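Local coordinates for putative exported protein (Bacteroides fragilis, PDB 3FZX) that is of uncharacterised function but binds calcium ions and is probably an exported, lipid-binding barrel protein of the LolA/LolB type, at residues Leu30-Asp39 / Val50-Ala59; Pro191-Glu199 / Ser209-Lys217. All blocks are in the same frame, centred on the assembly; numbering follows the deposited sequence.

Contact 1 (Leu30-Asp39 / Val50-Ala59); sequences LTNILVYRVD and VVANYTFADA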
loop_
_atom_site.group_PDB
_atom_site.type_symbol
_atom_site.label_atom_id
_atom_site.label_comp_id
_atom_site.label_asym_id
_atom_site.label_seq_id
_atom_site.Cartn_x
_atom_site.Cartn_y
_atom_site.Cartn_z
ATOM N N LEU A 30 -1.343 18.025 25.199
ATOM C CA LEU A 30 -0.719 16.851 24.606
ATOM C C LEU A 30 -1.592 15.605 24.820
ATOM O O LEU A 30 -1.869 15.259 25.970
ATOM C CB LEU A 30 0.663 16.606 25.230
ATOM C CG LEU A 30 1.497 15.416 24.721
ATOM C CD1 LEU A 30 1.864 15.533 23.254
ATOM C CD2 LEU A 30 2.746 15.305 25.541
ATOM N N THR A 31 -2.001 14.961 23.719
ATOM C CA THR A 31 -2.782 13.710 23.747
ATOM C C THR A 31 -1.942 12.482 23.395
ATOM O O THR A 31 -2.084 11.426 24.004
ATOM C CB THR A 31 -4.026 13.770 22.779
ATOM O OG1 THR A 31 -3.610 13.881 21.403
ATOM C CG2 THR A 31 -4.912 14.963 23.109
ATOM N N ASN A 32 -1.050 12.599 22.415
ATOM C CA ASN A 32 -0.303 11.425 21.955
ATOM C C ASN A 32 1.070 11.763 21.459
ATOM O O ASN A 32 1.345 12.906 21.083
ATOM C CB ASN A 32 -1.063 10.696 20.823
ATOM C CG ASN A 32 -2.432 10.197 21.256
ATOM O OD1 ASN A 32 -3.404 10.944 21.233
ATOM N ND2 ASN A 32 -2.505 8.951 21.676
ATOM N N ILE A 33 1.920 10.742 21.445
ATOM C CA ILE A 33 3.288 10.868 20.953
ATOM C C ILE A 33 3.511 9.786 19.915
ATOM O O ILE A 33 3.241 8.615 20.204
ATOM C CB ILE A 33 4.306 10.671 22.075
ATOM C CG1 ILE A 33 4.026 11.651 23.229
ATOM C CG2 ILE A 33 5.742 10.802 21.518
ATOM C CD1 ILE A 33 4.797 11.326 24.488
ATOM N N LEU A 34 3.967 10.180 18.716
ATOM C CA LEU A 34 4.266 9.238 17.637
ATOM C C LEU A 34 5.785 9.190 17.430
ATOM O O LEU A 34 6.444 10.237 17.291
ATOM C CB LEU A 34 3.574 9.663 16.337
ATOM C CG LEU A 34 3.881 8.825 15.072
ATOM C CD1 LEU A 34 3.517 7.304 15.246
ATOM C CD2 LEU A 34 3.203 9.422 13.812
ATOM N N VAL A 35 6.333 7.979 17.394
ATOM C CA VAL A 35 7.780 7.770 17.263
ATOM C C VAL A 35 8.035 6.839 16.089
ATOM O O VAL A 35 7.467 5.734 16.038
ATOM C CB VAL A 35 8.391 7.110 18.520
ATOM C CG1 VAL A 35 9.916 7.015 18.373
ATOM C CG2 VAL A 35 8.028 7.873 19.777
ATOM N N TYR A 36 8.856 7.292 15.146
ATOM C CA TYR A 36 9.279 6.478 14.017
ATOM C C TYR A 36 10.748 6.155 14.207
ATOM O O TYR A 36 11.521 7.030 14.612
ATOM C CB TYR A 36 9.163 7.268 12.718
ATOM C CG TYR A 36 7.779 7.515 12.212
ATOM C CD1 TYR A 36 6.996 6.460 11.733
ATOM C CD2 TYR A 36 7.267 8.810 12.120
ATOM C CE1 TYR A 36 5.701 6.686 11.199
ATOM C CE2 TYR A 36 5.991 9.049 11.601
ATOM C CZ TYR A 36 5.208 7.987 11.142
ATOM O OH TYR A 36 3.944 8.234 10.624
ATOM N N ARG A 37 11.145 4.923 13.913
ATOM C CA ARG A 37 12.559 4.559 13.887
ATOM C C ARG A 37 12.889 3.824 12.574
ATOM O O ARG A 37 12.234 2.820 12.226
ATOM C CB ARG A 37 12.931 3.705 15.098
ATOM C CG ARG A 37 14.429 3.360 15.157
ATOM C CD ARG A 37 14.807 2.410 16.304
ATOM N NE ARG A 37 13.897 1.273 16.485
ATOM C CZ ARG A 37 13.867 0.163 15.740
ATOM N NH1 ARG A 37 14.690 -0.011 14.700
ATOM N NH2 ARG A 37 12.983 -0.784 16.038
ATOM N N VAL A 38 13.886 4.338 11.852
ATOM C CA VAL A 38 14.339 3.744 10.604
ATOM C C VAL A 38 15.008 2.404 10.912
ATOM O O VAL A 38 16.014 2.366 11.621
ATOM C CB VAL A 38 15.342 4.655 9.865
ATOM C CG1 VAL A 38 15.927 3.917 8.635
ATOM C CG2 VAL A 38 14.685 5.967 9.451
ATOM N N ASP A 39 14.420 1.320 10.422
ATOM C CA ASP A 39 14.927 -0.044 10.647
ATOM C C ASP A 39 15.936 -0.405 9.570
ATOM O O ASP A 39 17.022 -0.849 9.875
ATOM C CB ASP A 39 13.789 -1.071 10.625
ATOM C CG ASP A 39 14.186 -2.416 11.272
ATOM O OD1 ASP A 39 14.449 -2.423 12.490
ATOM O OD2 ASP A 39 14.209 -3.470 10.592
ATOM N N VAL A 50 12.754 2.574 2.447
ATOM C CA VAL A 50 13.020 2.677 3.900
ATOM C C VAL A 50 11.899 1.967 4.645
ATOM O O VAL A 50 10.740 2.266 4.424
ATOM C CB VAL A 50 13.103 4.146 4.385
ATOM C CG1 VAL A 50 12.989 4.242 5.919
ATOM C CG2 VAL A 50 14.376 4.819 3.908
ATOM N N VAL A 51 12.247 1.004 5.489
ATOM C CA VAL A 51 11.295 0.324 6.353
ATOM C C VAL A 51 11.512 0.935 7.744
ATOM O O VAL A 51 12.642 0.932 8.253
ATOM C CB VAL A 51 11.544 -1.217 6.360
ATOM C CG1 VAL A 51 10.717 -1.922 7.443
ATOM C CG2 VAL A 51 11.247 -1.836 4.969
ATOM N N ALA A 52 10.448 1.482 8.346
ATOM C CA ALA A 52 10.541 2.059 9.690
ATOM C C ALA A 52 9.513 1.427 10.619
ATOM O O ALA A 52 8.449 1.048 10.174
ATOM C CB ALA A 52 10.336 3.559 9.645
ATOM N N ASN A 53 9.866 1.296 11.894
ATOM C CA ASN A 53 8.923 0.904 12.945
ATOM C C ASN A 53 8.260 2.142 13.528
ATOM O O ASN A 53 8.942 3.137 13.763
ATOM C CB ASN A 53 9.652 0.213 14.083
ATOM C CG ASN A 53 10.357 -1.043 13.639
ATOM O OD1 ASN A 53 11.506 -1.270 13.998
ATOM N ND2 ASN A 53 9.692 -1.854 12.840
ATOM N N TYR A 54 6.947 2.085 13.753
ATOM C CA TYR A 54 6.224 3.173 14.413
ATOM C C TYR A 54 5.654 2.691 15.723
ATOM O O TYR A 54 5.334 1.503 15.864
ATOM C CB TYR A 54 5.106 3.756 13.549
ATOM C CG TYR A 54 3.972 2.814 13.199
ATOM C CD1 TYR A 54 2.896 2.611 14.077
ATOM C CD2 TYR A 54 3.950 2.155 11.977
ATOM C CE1 TYR A 54 1.843 1.749 13.751
ATOM C CE2 TYR A 54 2.902 1.293 11.641
ATOM C CZ TYR A 54 1.857 1.100 12.532
ATOM O OH TYR A 54 0.828 0.272 12.178
ATOM N N THR A 55 5.570 3.629 16.670
ATOM C CA THR A 55 4.865 3.480 17.927
ATOM C C THR A 55 3.996 4.725 18.160
ATOM O O THR A 55 4.426 5.858 17.934
ATOM C CB THR A 55 5.811 3.308 19.074
ATOM O OG1 THR A 55 6.539 2.105 18.865
ATOM C CG2 THR A 55 5.067 3.175 20.376
ATOM N N PHE A 56 2.746 4.469 18.526
ATOM C CA PHE A 56 1.773 5.473 18.907
ATOM C C PHE A 56 1.594 5.250 20.398
ATOM O O PHE A 56 1.294 4.147 20.826
ATOM C CB PHE A 56 0.411 5.237 18.233
ATOM C CG PHE A 56 0.307 5.719 16.818
ATOM C CD1 PHE A 56 -0.020 7.050 16.543
ATOM C CD2 PHE A 56 0.471 4.845 15.752
ATOM C CE1 PHE A 56 -0.133 7.512 15.212
ATOM C CE2 PHE A 56 0.374 5.301 14.430
ATOM C CZ PHE A 56 0.055 6.631 14.161
ATOM N N ALA A 57 1.816 6.283 21.187
ATOM C CA ALA A 57 1.573 6.216 22.624
ATOM C C ALA A 57 0.680 7.368 23.050
ATOM O O ALA A 57 0.455 8.307 22.294
ATOM C CB ALA A 57 2.884 6.241 23.391
ATOM N N ASP A 58 0.148 7.270 24.261
ATOM C CA ASP A 58 -0.635 8.362 24.840
ATOM C C ASP A 58 0.331 9.343 25.514
ATOM O O ASP A 58 1.543 9.112 25.514
ATOM C CB ASP A 58 -1.705 7.832 25.831
ATOM C CG ASP A 58 -1.106 7.127 27.071
ATOM O OD1 ASP A 58 0.096 7.309 27.407
ATOM O OD2 ASP A 58 -1.867 6.372 27.722
ATOM N N ALA A 59 -0.213 10.410 26.110
ATOM C CA ALA A 59 0.585 11.462 26.746
ATOM C C ALA A 59 1.423 10.941 27.903
ATOM O O ALA A 59 2.456 11.509 28.192
ATOM C CB ALA A 59 -0.296 12.642 27.203
HETATM O O HOH W 1 9.090 3.316 16.787
#
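Leu34 lays its CD1 methyl on the centre of the Phe56 ring, 3.5 Å from the ring centroid and 7° off the normal, a CH-pi contact in which the methyl sits over one face of the ring. With CG anti to the backbone N (chi1 175°), Leu34 runs alongside Phe56, the two side chains pointing the same way, and its branch can reach over the ring. Next along the same face, Tyr36 CD1 lies 3.8 Å from Tyr54 CB, with CE1 as near, the two side chains crossing at a slant, while the Tyr36 hydroxyl goes on to Asp84. Further on, Val38 CG1 meets Val50 CG1 at 4.0 Å. Leu34, Tyr36, Val38, Ala52 and Phe56 are buried on this face of an antiparallel hairpin of the closed barrel, where Phe56 also meets Leu92 of the helix 89-94 and Tyr36 packs edge-to-face on Phe11. On the other face, beyond Ile33 and Val35, Arg37 lies alongside Asn53, and its bend at chi3 brings NH2 to 2.6 Å from Asn53 OD1, with the guanidinium and amide planes 63° apart; NH1 bridges to Asp39 OD1 in the guanidinium plane. At the far end, Ala57 O accepts both Ile33 N and Asn32 ND2 (3.1 Å), which approach from opposite faces of its carbonyl plane.

Contact 2 (Pro191-Glu199 / Ser209-Lys217); sequences PNIGIVRSE and SYSVLERIK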
loop_
_atom_site.group_PDB
_atom_site.type_symbol
_atom_site.label_atom_id
_atom_site.label_comp_id
_atom_site.label_asym_id
_atom_site.label_seq_id
_atom_site.Cartn_x
_atom_site.Cartn_y
_atom_site.Cartn_z
ATOM N N PRO A 191 12.283 17.472 3.417
ATOM C CA PRO A 191 13.244 16.423 3.083
ATOM C C PRO A 191 13.865 15.816 4.320
ATOM O O PRO A 191 14.204 16.546 5.250
ATOM C CB PRO A 191 14.329 17.169 2.306
ATOM C CG PRO A 191 13.675 18.431 1.791
ATOM C CD PRO A 191 12.502 18.719 2.647
ATOM N N ASN A 192 14.011 14.488 4.301
ATOM C CA ASN A 192 14.634 13.685 5.327
ATOM C C ASN A 192 13.880 13.659 6.680
ATOM O O ASN A 192 14.389 13.137 7.652
ATOM C CB ASN A 192 16.118 14.074 5.520
ATOM C CG ASN A 192 16.887 14.146 4.202
ATOM O OD1 ASN A 192 16.833 13.236 3.381
ATOM N ND2 ASN A 192 17.595 15.230 3.996
ATOM N N ILE A 193 12.667 14.185 6.728
ATOM C CA ILE A 193 11.877 14.216 7.975
ATOM C C ILE A 193 10.479 13.690 7.747
ATOM O O ILE A 193 10.018 12.830 8.474
ATOM C CB ILE A 193 11.762 15.651 8.537
ATOM C CG1 ILE A 193 13.140 16.265 8.777
ATOM C CG2 ILE A 193 11.000 15.668 9.861
ATOM C CD1 ILE A 193 13.054 17.800 8.981
ATOM N N GLY A 194 9.820 14.162 6.697
ATOM C CA GLY A 194 8.410 13.862 6.461
ATOM C C GLY A 194 7.593 15.011 7.005
ATOM O O GLY A 194 7.969 16.187 6.845
ATOM N N ILE A 195 6.518 14.680 7.709
ATOM C CA ILE A 195 5.593 15.677 8.251
ATOM C C ILE A 195 6.219 16.411 9.441
ATOM O O ILE A 195 6.582 15.805 10.465
ATOM C CB ILE A 195 4.235 15.031 8.729
ATOM C CG1 ILE A 195 3.585 14.161 7.627
ATOM C CG2 ILE A 195 3.283 16.111 9.268
ATOM C CD1 ILE A 195 3.506 14.797 6.270
ATOM N N VAL A 196 6.332 17.718 9.292
ATOM C CA VAL A 196 6.875 18.594 10.328
ATOM C C VAL A 196 5.740 19.151 11.189
ATOM O O VAL A 196 5.903 19.348 12.393
ATOM C CB VAL A 196 7.698 19.727 9.667
ATOM C CG1 VAL A 196 8.079 20.810 10.637
ATOM C CG2 VAL A 196 8.959 19.112 9.031
ATOM N N ARG A 197 4.595 19.415 10.557
ATOM C CA ARG A 197 3.458 19.978 11.243
ATOM C C ARG A 197 2.199 19.601 10.494
ATOM O O ARG A 197 2.238 19.437 9.271
ATOM C CB ARG A 197 3.610 21.495 11.304
ATOM C CG ARG A 197 2.443 22.220 11.993
ATOM C CD ARG A 197 2.581 23.758 11.924
ATOM N NE ARG A 197 1.436 24.371 12.595
ATOM C CZ ARG A 197 1.331 24.589 13.913
ATOM N NH1 ARG A 197 2.315 24.302 14.761
ATOM N NH2 ARG A 197 0.215 25.104 14.401
ATOM N N SER A 198 1.103 19.428 11.221
ATOM C CA SER A 198 -0.205 19.250 10.610
ATOM C C SER A 198 -1.267 19.854 11.501
ATOM O O SER A 198 -1.066 19.996 12.718
ATOM C CB SER A 198 -0.533 17.781 10.376
ATOM O OG SER A 198 -0.874 17.160 11.598
ATOM N N GLU A 199 -2.399 20.203 10.894
ATOM C CA GLU A 199 -3.529 20.794 11.602
ATOM C C GLU A 199 -4.809 20.251 11.010
ATOM O O GLU A 199 -4.905 20.139 9.790
ATOM C CB GLU A 199 -3.533 22.308 11.435
ATOM C CG GLU A 199 -2.371 23.022 12.084
ATOM C CD GLU A 199 -2.311 24.496 11.711
ATOM O OE1 GLU A 199 -3.199 24.991 10.987
ATOM O OE2 GLU A 199 -1.359 25.149 12.134
ATOM N N SER A 209 -7.438 19.747 16.079
ATOM C CA SER A 209 -6.219 19.139 16.579
ATOM C C SER A 209 -5.054 19.563 15.716
ATOM O O SER A 209 -5.226 20.208 14.656
ATOM C CB SER A 209 -6.315 17.608 16.553
ATOM O OG SER A 209 -6.766 17.154 15.284
ATOM N N TYR A 210 -3.865 19.241 16.199
ATOM C CA TYR A 210 -2.672 19.500 15.441
ATOM C C TYR A 210 -1.511 18.686 15.999
ATOM O O TYR A 210 -1.556 18.201 17.156
ATOM C CB TYR A 210 -2.361 20.989 15.411
ATOM C CG TYR A 210 -2.007 21.608 16.737
ATOM C CD1 TYR A 210 -3.005 22.045 17.600
ATOM C CD2 TYR A 210 -0.676 21.807 17.107
ATOM C CE1 TYR A 210 -2.701 22.624 18.786
ATOM C CE2 TYR A 210 -0.352 22.399 18.330
ATOM C CZ TYR A 210 -1.385 22.799 19.147
ATOM O OH TYR A 210 -1.141 23.360 20.339
ATOM N N SER A 211 -0.493 18.519 15.165
ATOM C CA SER A 211 0.717 17.836 15.561
ATOM C C SER A 211 1.929 18.634 15.091
ATOM O O SER A 211 1.853 19.371 14.105
ATOM C CB SER A 211 0.716 16.409 15.008
ATOM O OG SER A 211 1.014 16.389 13.629
ATOM N N VAL A 212 3.032 18.516 15.836
ATOM C CA VAL A 212 4.265 19.247 15.584
ATOM C C VAL A 212 5.458 18.323 15.860
ATOM O O VAL A 212 5.499 17.605 16.863
ATOM C CB VAL A 212 4.394 20.499 16.511
ATOM C CG1 VAL A 212 5.606 21.353 16.119
ATOM C CG2 VAL A 212 3.110 21.341 16.474
ATOM N N LEU A 213 6.422 18.342 14.953
ATOM C CA LEU A 213 7.694 17.648 15.122
ATOM C C LEU A 213 8.312 18.081 16.443
ATOM O O LEU A 213 8.429 19.269 16.724
ATOM C CB LEU A 213 8.640 18.008 13.969
ATOM C CG LEU A 213 10.035 17.352 13.972
ATOM C CD1 LEU A 213 9.941 15.862 13.872
ATOM C CD2 LEU A 213 10.876 17.975 12.851
ATOM N N GLU A 214 8.698 17.103 17.249
ATOM C CA GLU A 214 9.213 17.338 18.582
ATOM C C GLU A 214 10.712 17.023 18.709
ATOM O O GLU A 214 11.418 17.715 19.419
ATOM C CB GLU A 214 8.391 16.483 19.575
ATOM C CG GLU A 214 8.876 16.465 21.030
ATOM C CD GLU A 214 8.770 17.798 21.725
ATOM O OE1 GLU A 214 8.076 18.682 21.196
ATOM O OE2 GLU A 214 9.333 17.949 22.832
ATOM N N ARG A 215 11.197 15.977 18.046
ATOM C CA ARG A 215 12.588 15.574 18.212
ATOM C C ARG A 215 13.108 14.741 17.027
ATOM O O ARG A 215 12.369 13.918 16.479
ATOM C CB ARG A 215 12.703 14.747 19.509
ATOM C CG ARG A 215 14.119 14.403 19.938
ATOM C CD ARG A 215 14.163 13.393 21.079
ATOM N NE ARG A 215 15.549 12.989 21.356
ATOM C CZ ARG A 215 15.941 12.026 22.204
ATOM N NH1 ARG A 215 15.056 11.318 22.907
ATOM N NH2 ARG A 215 17.242 11.762 22.348
ATOM N N ILE A 216 14.373 14.986 16.657
ATOM C CA ILE A 216 15.124 14.205 15.691
ATOM C C ILE A 216 16.350 13.666 16.436
ATOM O O ILE A 216 17.091 14.438 17.013
ATOM C CB ILE A 216 15.590 15.087 14.509
ATOM C CG1 ILE A 216 14.385 15.605 13.700
ATOM C CG2 ILE A 216 16.505 14.297 13.577
ATOM C CD1 ILE A 216 14.708 16.754 12.746
ATOM N N LYS A 217 16.536 12.353 16.462
ATOM C CA LYS A 217 17.692 11.706 17.100
ATOM C C LYS A 217 18.347 10.862 16.002
ATOM O O LYS A 217 17.771 9.852 15.562
ATOM C CB LYS A 217 17.246 10.809 18.262
ATOM C CG LYS A 217 18.390 10.144 19.054
ATOM C CD LYS A 217 17.880 8.973 19.892
ATOM C CE LYS A 217 18.985 8.350 20.753
ATOM N NZ LYS A 217 18.542 7.091 21.452
#
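The strands 197-199 and 209-217 run antiparallel at 178°, with Ser198 and Ser211 as a hydrogen-bonded pair and Leu213 N donating to Val196 O at 2.8 Å where the chain turns a corner. On one face the two serine hydroxyls meet, Ser198 OG to Ser211 OG at 2.9 Å; both side chains hold OG between backbone N and carbonyl carbon (chi1 75° and 76°), which turns the oxygens to each other. This buried polar pair has further partners, Gln200 for Ser198 and Arg21 for Ser211. On the opposite face, Arg197 lies alongside Val212, its NH1 3.5 Å from Val212 CG2. Its NE and NH2 grip Glu199 OE2 side-on, NH2 at 2.8 Å, and this salt bridge helps fix the guanidinium, while Glu199 OE1 turns to Tyr201. The aliphatic part of Glu199 also lies against Tyr210, CG to CB 3.9 Å. On the N-terminal side of the corner the two chains draw apart, and apolar side chains bridge them: Ile193 CG2 meets Leu213 CD2 at 3.8 Å, nearly at right angles, and Ile193 CD1 touches Ile216 CD1, with Phe163 packed beside all three. A classic beta bulge, Val196 and Arg197 both facing Trp188 of strand 180-190, accompanies the bend in the last hairpin of the antiparallel barrel.

Overall arrangement
Contact 1 and contact 2 are two hairpins of the same closed antiparallel sheet; contact 1 closes in the chain well before contact 2 opens. Their centres lie about 11 Å apart and their nearest atoms about 6 Å, without touching. Strand 18-25 stands between them: it pairs with 30-44, and its residues Ile19 and Arg21 also meet the side chains of Leu213, Ile216 and Ser211 in contact 2. Asp84 provides a second common neighbour, hydrogen-bonded to the Tyr36 hydroxyl of contact 1 and packed on Ile195 of contact 2. Both hairpins lie away from the calcium sites at Gly119, Asp121 and Asp122. The second subunit reaches Asp39 and Val51 of contact 1, but not contact 2.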